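PDB 3K4I: uncharacterized protein from Pseudomonas syringae pv. tomato, which is of unknown function but belongs to the aldolase/RraA family and forms an alpha/beta assembly of three protein chains. Local coordinates for residues T10-S15 with Q184-V189. Numbering follows the deposited sequence.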
loop_
_atom_site.group_PDB
_atom_site.type_symbol
_atom_site.label_atom_id
_atom_site.label_comp_id
_atom_site.label_asym_id
_atom_site.label_seq_id
_atom_site.Cartn_x
_atom_site.Cartn_y
_atom_site.Cartn_z
ATOM N N THR C 10 6.794 28.369 19.395
ATOM C CA THR C 10 7.798 27.908 20.334
ATOM C C THR C 10 8.934 27.228 19.592
ATOM O O THR C 10 8.736 26.171 19.001
ATOM C CB THR C 10 7.190 26.919 21.362
ATOM O OG1 THR C 10 6.094 27.552 22.037
ATOM C CG2 THR C 10 8.233 26.502 22.407
ATOM N N PRO C 11 10.146 27.823 19.645
ATOM C CA PRO C 11 11.309 27.154 19.083
ATOM C C PRO C 11 11.609 25.873 19.836
ATOM O O PRO C 11 11.345 25.777 21.040
ATOM C CB PRO C 11 12.447 28.177 19.274
ATOM C CG PRO C 11 11.948 29.149 20.250
ATOM C CD PRO C 11 10.465 29.196 20.081
ATOM N N ILE C 12 12.117 24.887 19.106
ATOM C CA ILE C 12 12.401 23.577 19.658
ATOM C C ILE C 12 13.902 23.358 19.516
ATOM O O ILE C 12 14.443 23.520 18.426
ATOM C CB ILE C 12 11.621 22.496 18.912
ATOM C CG1 ILE C 12 10.112 22.675 19.153
ATOM C CG2 ILE C 12 12.062 21.083 19.358
ATOM C CD1 ILE C 12 9.227 21.889 18.189
ATOM N N ALA C 13 14.549 22.987 20.616
ATOM C CA ALA C 13 16.016 22.873 20.662
ATOM C C ALA C 13 16.503 21.745 19.764
ATOM O O ALA C 13 15.836 20.707 19.636
ATOM C CB ALA C 13 16.474 22.664 22.072
ATOM N N GLN C 14 17.670 21.940 19.146
ATOM C CA GLN C 14 18.198 20.944 18.220
ATOM C C GLN C 14 18.322 19.588 18.910
ATOM O O GLN C 14 18.104 18.543 18.284
ATOM C CB GLN C 14 19.558 21.372 17.634
ATOM C CG GLN C 14 20.014 20.496 16.442
ATOM C CD GLN C 14 18.987 20.413 15.308
ATOM O OE1 GLN C 14 18.407 21.421 14.885
ATOM N NE2 GLN C 14 18.775 19.200 14.796
ATOM N N SER C 15 18.639 19.624 20.203
ATOM C CA SER C 15 18.849 18.408 21.018
ATOM C C SER C 15 17.603 17.535 21.082
ATOM O O SER C 15 17.697 16.299 21.039
ATOM C CB SER C 15 19.312 18.766 22.432
ATOM O OG SER C 15 18.401 19.647 23.082
ATOM N N GLN C 184 4.514 23.549 21.760
ATOM C CA GLN C 184 4.627 23.920 23.176
ATOM C C GLN C 184 4.849 22.713 24.094
ATOM O O GLN C 184 5.219 22.883 25.262
ATOM C CB GLN C 184 3.413 24.735 23.630
ATOM C CG GLN C 184 3.391 26.123 23.040
ATOM C CD GLN C 184 2.054 26.787 23.159
ATOM O OE1 GLN C 184 1.116 26.484 22.413
ATOM N NE2 GLN C 184 1.961 27.723 24.075
ATOM N N LEU C 185 4.615 21.506 23.587
ATOM C CA LEU C 185 4.761 20.296 24.376
ATOM C C LEU C 185 5.936 19.425 23.943
ATOM O O LEU C 185 6.159 18.368 24.544
ATOM C CB LEU C 185 3.484 19.445 24.303
ATOM C CG LEU C 185 2.244 20.104 24.897
ATOM C CD1 LEU C 185 1.045 19.217 24.603
ATOM C CD2 LEU C 185 2.406 20.328 26.360
ATOM N N ALA C 186 6.696 19.873 22.940
ATOM C CA ALA C 186 7.612 18.984 22.245
ATOM C C ALA C 186 8.673 18.378 23.158
ATOM O O ALA C 186 8.833 17.157 23.158
ATOM C CB ALA C 186 8.261 19.670 21.033
ATOM N N ALA C 187 9.343 19.210 23.951
ATOM C CA ALA C 187 10.365 18.726 24.901
ATOM C C ALA C 187 9.797 17.697 25.890
ATOM O O ALA C 187 10.382 16.638 26.115
ATOM C CB ALA C 187 11.029 19.894 25.656
ATOM N N GLU C 188 8.625 17.990 26.443
ATOM C CA GLU C 188 8.000 17.098 27.403
ATOM C C GLU C 188 7.580 15.773 26.739
ATOM O O GLU C 188 7.733 14.714 27.329
ATOM C CB GLU C 188 6.789 17.783 28.055
ATOM C CG GLU C 188 5.986 16.912 29.039
ATOM C CD GLU C 188 6.745 16.550 30.318
ATOM O OE1 GLU C 188 7.718 17.264 30.708
ATOM O OE2 GLU C 188 6.374 15.536 30.950
ATOM N N VAL C 189 7.041 15.831 25.519
ATOM C CA VAL C 189 6.625 14.614 24.811
ATOM C C VAL C 189 7.835 13.725 24.482
ATOM O O VAL C 189 7.791 12.507 24.636
ATOM C CB VAL C 189 5.799 14.959 23.558
ATOM C CG1 VAL C 189 5.620 13.740 22.678
ATOM C CG2 VAL C 189 4.458 15.554 24.007
#
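Ile-12 and Ala-186 meet where the N-terminal arm of this RraA-family fold, an extended loop leading into helix 14-19, lies against the first turn of helix 186-207. The contact illustrates how two chain regions far apart in sequence can be joined by one small apolar touch and one polar-to-aliphatic one. Followed outward from CB, the Ile-12 side chain divides at once. CG2 stands anti to the backbone N and stays farther off, 4.4 Å from Ala-186 CB, while CG1 lies beside that N (chi1 -66°) and heads for the helix, 4.0 Å from Ala-186 CB. The chain then runs on extended (chi2 165°), and CD1 comes to 3.7 Å from Ala-186 CB, methyl against methyl. Both residues rest on Leu-170 of strand 170-174, which makes the arm, the helix and the sheet share one apolar cluster.

Two residues earlier the contact is more polar. Gln-184 points its CB away from the arm, yet its side chain crosses that of Thr-10 at about a right angle, and its NE2 donates to Pro-6 O. Thr-10 OG1 is hydrogen-bonded to Glu-8 O; across the contact it touches the aliphatic part of the glutamine, 3.2 Å from Gln-184 CG.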